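Local coordinates for protein oligogalacturonate lyase (Vibrio parahaemolyticus RIMD 2210633, PDB 3C5M) that acts as an oligogalacturonate lyase, a manganese-binding seven-bladed beta-propeller enzyme that probably breaks down short pectin-derived galacturonate chains by elimination, at residues A216-V221 with M252-Y257; K230-A235 with V265-N270. One frame throughout, in Å; residues are numbered along the deposited sequence.

Interaction 1. Residues A216-V221 with M252-Y257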
# COMPACT_ATOMS: atom_id res chain seq x y z
N ALA A 216 -17.00 8.78 -10.09
CA ALA A 216 -16.22 9.15 -8.91
C ALA A 216 -15.66 7.88 -8.30
O ALA A 216 -16.26 6.81 -8.42
CB ALA A 216 -17.11 9.88 -7.91
N ARG A 217 -14.51 7.98 -7.65
CA ARG A 217 -13.94 6.79 -7.02
C ARG A 217 -14.00 6.86 -5.51
O ARG A 217 -14.00 5.83 -4.84
CB ARG A 217 -12.50 6.58 -7.48
CG ARG A 217 -11.59 7.79 -7.40
CD ARG A 217 -10.17 7.31 -7.16
NE ARG A 217 -9.88 6.11 -7.95
CZ ARG A 217 -9.00 5.17 -7.61
NH1 ARG A 217 -8.31 5.29 -6.49
NH2 ARG A 217 -8.81 4.11 -8.38
N MSE A 218 -14.06 8.07 -4.97
CA MSE A 218 -14.12 8.25 -3.53
C MSE A 218 -15.43 7.69 -2.99
O MSE A 218 -16.39 8.43 -2.82
CB MSE A 218 -14.04 9.75 -3.19
CG MSE A 218 -12.78 10.49 -3.68
SE MSE A 218 -11.13 10.05 -2.71
CE MSE A 218 -10.56 8.64 -3.91
N TRP A 219 -15.47 6.39 -2.71
CA TRP A 219 -16.69 5.82 -2.17
C TRP A 219 -16.57 5.31 -0.75
O TRP A 219 -15.47 5.00 -0.27
CB TRP A 219 -17.20 4.69 -3.06
CG TRP A 219 -17.80 5.17 -4.33
CD1 TRP A 219 -17.15 5.38 -5.50
CD2 TRP A 219 -19.17 5.48 -4.56
NE1 TRP A 219 -18.04 5.81 -6.46
CE2 TRP A 219 -19.29 5.88 -5.90
CE3 TRP A 219 -20.31 5.46 -3.75
CZ2 TRP A 219 -20.50 6.25 -6.47
CZ3 TRP A 219 -21.53 5.83 -4.31
CH2 TRP A 219 -21.61 6.22 -5.66
N LEU A 220 -17.71 5.21 -0.07
CA LEU A 220 -17.80 4.74 1.32
C LEU A 220 -19.09 3.95 1.49
O LEU A 220 -20.08 4.20 0.80
CB LEU A 220 -17.79 5.94 2.28
CG LEU A 220 -16.71 5.97 3.36
CD1 LEU A 220 -15.34 5.92 2.71
CD2 LEU A 220 -16.85 7.23 4.23
N VAL A 221 -19.09 2.97 2.38
CA VAL A 221 -20.27 2.16 2.62
C VAL A 221 -20.13 1.49 3.98
O VAL A 221 -19.02 1.17 4.40
CB VAL A 221 -20.43 1.08 1.53
CG1 VAL A 221 -19.20 0.20 1.49
CG2 VAL A 221 -21.66 0.25 1.82
N MSE A 252 -9.99 10.58 5.53
CA MSE A 252 -9.63 9.92 4.28
C MSE A 252 -8.83 10.93 3.47
O MSE A 252 -9.40 11.85 2.90
CB MSE A 252 -10.88 9.53 3.49
CG MSE A 252 -10.62 8.94 2.10
SE MSE A 252 -9.89 7.15 2.13
CE MSE A 252 -11.54 6.12 2.07
N ALA A 253 -7.51 10.76 3.42
CA ALA A 253 -6.67 11.69 2.66
C ALA A 253 -6.56 11.27 1.19
O ALA A 253 -6.51 10.08 0.88
CB ALA A 253 -5.28 11.78 3.28
N TYR A 254 -6.53 12.26 0.30
CA TYR A 254 -6.38 11.99 -1.12
C TYR A 254 -5.79 13.20 -1.87
O TYR A 254 -5.53 14.24 -1.28
CB TYR A 254 -7.71 11.58 -1.74
CG TYR A 254 -8.76 12.66 -1.70
CD1 TYR A 254 -9.53 12.86 -0.56
CD2 TYR A 254 -8.94 13.51 -2.79
CE1 TYR A 254 -10.47 13.89 -0.50
CE2 TYR A 254 -9.86 14.55 -2.74
CZ TYR A 254 -10.62 14.73 -1.60
OH TYR A 254 -11.50 15.79 -1.55
N VAL A 255 -5.58 13.03 -3.16
CA VAL A 255 -5.02 14.08 -4.00
C VAL A 255 -5.95 14.40 -5.16
O VAL A 255 -6.47 13.51 -5.82
CB VAL A 255 -3.67 13.64 -4.59
CG1 VAL A 255 -3.12 14.74 -5.50
CG2 VAL A 255 -2.70 13.32 -3.47
N SER A 256 -6.17 15.68 -5.41
CA SER A 256 -7.04 16.09 -6.50
C SER A 256 -6.30 17.01 -7.46
O SER A 256 -5.39 17.73 -7.06
CB SER A 256 -8.28 16.79 -5.95
OG SER A 256 -7.94 17.99 -5.27
N TYR A 257 -6.71 16.96 -8.73
CA TYR A 257 -6.12 17.79 -9.77
C TYR A 257 -7.21 18.42 -10.62
O TYR A 257 -8.10 17.73 -11.11
CB TYR A 257 -5.19 16.94 -10.67
CG TYR A 257 -4.52 17.73 -11.79
CD1 TYR A 257 -5.17 17.96 -13.01
CD2 TYR A 257 -3.25 18.28 -11.61
CE1 TYR A 257 -4.56 18.72 -14.02
CE2 TYR A 257 -2.64 19.04 -12.62
CZ TYR A 257 -3.30 19.25 -13.82
OH TYR A 257 -2.72 20.02 -14.80
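One face of the Tyr-254 ring carries the selenium of Met-218, a selenomethionine in this model, and at the end of the ring the phenol OH takes a hydrogen bond from Lys-232. Met-218 SE stands 4.1 Å from the Tyr-254 ring centroid and 27° off the normal, a Met-aromatic contact over the face. It is displaced toward the root of the ring: Met-218 SE is 3.7 Å from Tyr-254 CG. The bend at chi2 (-72°) brings Met-218 SE over the ring, and the turn at chi3 carries CE away from it. These two segments belong to successive blades of the propeller, one on the strand 219-222 and its lead-in, the other on strand 252-258. Further along, the Leu-220 and Met-252 side chains run antiparallel past one another, with Leu-220 CD1 3.9 Å from Met-252 CE; CG of Met-252 is anti to its backbone N (chi1 175°), and the bent chain beyond it brings the methyl across. The chain makes an inverse gamma turn centred on Met-218 just before the strand begins at 219. Within the same segment Trp-219 NE1 donates to Ala-216 O at 2.8 Å from above the carbonyl plane, and Arg-217 forms salt bridges with Glu-243 and Glu-208 outside it.

Interaction 2. Residues K230-A235 with V265-N270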
# COMPACT_ATOMS: atom_id res chain seq x y z
N LYS A 230 -20.73 8.83 -1.85
CA LYS A 230 -19.46 9.30 -2.37
C LYS A 230 -18.85 10.30 -1.40
O LYS A 230 -19.53 11.18 -0.91
CB LYS A 230 -19.66 9.92 -3.75
CG LYS A 230 -20.79 10.91 -3.80
CD LYS A 230 -20.90 11.56 -5.17
CE LYS A 230 -21.14 10.53 -6.26
NZ LYS A 230 -21.16 11.16 -7.60
N ILE A 231 -17.56 10.14 -1.11
CA ILE A 231 -16.83 11.00 -0.18
C ILE A 231 -16.93 12.49 -0.54
O ILE A 231 -17.14 13.33 0.33
CB ILE A 231 -15.33 10.58 -0.12
CG1 ILE A 231 -15.21 9.17 0.44
CG2 ILE A 231 -14.55 11.57 0.75
CD1 ILE A 231 -13.80 8.64 0.50
N LYS A 232 -16.77 12.79 -1.82
CA LYS A 232 -16.81 14.17 -2.29
C LYS A 232 -17.81 14.28 -3.43
O LYS A 232 -18.05 13.30 -4.13
CB LYS A 232 -15.41 14.59 -2.77
CG LYS A 232 -15.19 16.07 -3.00
CD LYS A 232 -13.84 16.29 -3.71
CE LYS A 232 -13.35 17.74 -3.66
NZ LYS A 232 -12.96 18.20 -2.29
N GLU A 233 -18.39 15.46 -3.60
CA GLU A 233 -19.36 15.71 -4.66
C GLU A 233 -18.69 15.67 -6.03
O GLU A 233 -19.36 15.46 -7.04
CB GLU A 233 -20.02 17.09 -4.46
CG GLU A 233 -21.01 17.47 -5.57
CD GLU A 233 -21.36 18.98 -5.61
OE1 GLU A 233 -22.06 19.40 -6.56
OE2 GLU A 233 -20.93 19.74 -4.72
N HIS A 234 -17.37 15.87 -6.06
CA HIS A 234 -16.60 15.87 -7.31
C HIS A 234 -16.98 17.05 -8.21
O HIS A 234 -18.04 17.07 -8.83
CB HIS A 234 -16.81 14.53 -8.05
CG HIS A 234 -16.52 14.59 -9.52
ND1 HIS A 234 -17.44 15.02 -10.45
CD2 HIS A 234 -15.40 14.26 -10.22
CE1 HIS A 234 -16.90 14.96 -11.66
NE2 HIS A 234 -15.67 14.51 -11.55
N ALA A 235 -16.11 18.06 -8.25
CA ALA A 235 -16.34 19.24 -9.07
C ALA A 235 -16.01 18.93 -10.53
O ALA A 235 -15.08 18.17 -10.81
CB ALA A 235 -15.49 20.40 -8.57
N VAL A 265 -3.37 19.21 -5.17
CA VAL A 265 -3.50 19.52 -3.75
C VAL A 265 -4.05 18.36 -2.93
O VAL A 265 -4.99 17.68 -3.35
CB VAL A 265 -4.40 20.76 -3.54
CG1 VAL A 265 -3.70 21.99 -4.05
CG2 VAL A 265 -5.71 20.58 -4.26
N ILE A 266 -3.46 18.15 -1.76
CA ILE A 266 -3.87 17.08 -0.87
C ILE A 266 -5.15 17.49 -0.15
O ILE A 266 -5.33 18.65 0.20
CB ILE A 266 -2.79 16.79 0.18
CG1 ILE A 266 -1.46 16.50 -0.51
CG2 ILE A 266 -3.22 15.61 1.04
CD1 ILE A 266 -0.30 16.28 0.44
N TYR A 267 -6.03 16.52 0.08
CA TYR A 267 -7.30 16.79 0.73
C TYR A 267 -7.58 15.78 1.82
O TYR A 267 -7.18 14.63 1.72
CB TYR A 267 -8.43 16.73 -0.30
CG TYR A 267 -8.76 18.04 -0.96
CD1 TYR A 267 -9.65 18.94 -0.36
CD2 TYR A 267 -8.20 18.40 -2.18
CE1 TYR A 267 -9.97 20.15 -0.97
CE2 TYR A 267 -8.51 19.61 -2.79
CZ TYR A 267 -9.39 20.48 -2.18
OH TYR A 267 -9.71 21.67 -2.78
N LYS A 268 -8.27 16.23 2.87
CA LYS A 268 -8.65 15.35 3.98
C LYS A 268 -10.17 15.37 4.06
O LYS A 268 -10.78 16.43 4.13
CB LYS A 268 -8.08 15.85 5.31
CG LYS A 268 -6.65 15.40 5.63
CD LYS A 268 -6.21 15.86 7.03
CE LYS A 268 -4.79 15.39 7.36
NZ LYS A 268 -4.26 15.99 8.61
N ALA A 269 -10.78 14.18 4.04
CA ALA A 269 -12.23 14.07 4.13
C ALA A 269 -12.65 13.44 5.45
O ALA A 269 -12.12 12.40 5.84
CB ALA A 269 -12.75 13.23 2.98
N ASN A 270 -13.60 14.06 6.15
CA ASN A 270 -14.09 13.54 7.42
C ASN A 270 -15.01 12.34 7.15
O ASN A 270 -16.03 12.49 6.49
CB ASN A 270 -14.88 14.63 8.14
CG ASN A 270 -15.33 14.21 9.52
OD1 ASN A 270 -16.03 13.21 9.68
ND2 ASN A 270 -14.95 14.99 10.53
O HOH W 1 -12.98 21.01 -3.39
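Lys-232 reaches across from the 230-235 loop to set its ammonium group over one face of Tyr-267. Lys-232 NZ lies 4.1 Å from the Tyr-267 ring centroid and 23° off the normal, which makes this a cation-pi contact, but the group is not centred: it sits toward the CD1-CE1 side, with Lys-232 NZ 3.8 Å from Tyr-267 CE1. The lysine chain is extended through chi3, with CG anti to the backbone N (chi1 -167°), and bends only at the last torsion, so that it spans the gap and crosses the tyrosine side chain at about a right angle. A water accepts a hydrogen bond from Lys-232 NZ at 3.0 Å. The oxygen of this water is 3.4 Å from Tyr-267 OH, a weak bond that completes a loose bridge between the ammonium over the face and the phenol oxygen at the rim. NZ also donates to Tyr-254 OH and has a long, weak ion pair with Glu-238.

In the beta-propeller this loop is the link between two blades, leaving strand 229-230 and leading to strand 238-245, and here it is laid against strand 264-269 of the following blade. Next to the lysine, Ile-231 makes the apolar half of the contact. Ile-231 CG2 meets Ala-269 CB at 3.3 Å, methyl to methyl, at the positions where the two backbones come closest; at this resolution the short value should not be read as strain. Around this pair, Met-218, Met-252 and Asn-276 also touch the Ile-231 side chain.

In the fold
Interactions 1 and 2 lie side by side, their centres about 6 Å apart, and together they join the same two successive blades of the propeller. Backbone pairing connects them on both sides: 216-221 meets the loop 230-235 through Met-218 and Ile-231, and strands 252-258 and 264-269 are neighbours in one sheet. Interaction 1 is fully buried and rests on selenium, ring and methyl contacts. Interaction 2, farther from the centre of the chain, is only partly buried and adds a charged amine and a bound water to its aliphatic part. Lys-232, though part of interaction 2 alone, also connects it to the polar end of Tyr-254 in interaction 1.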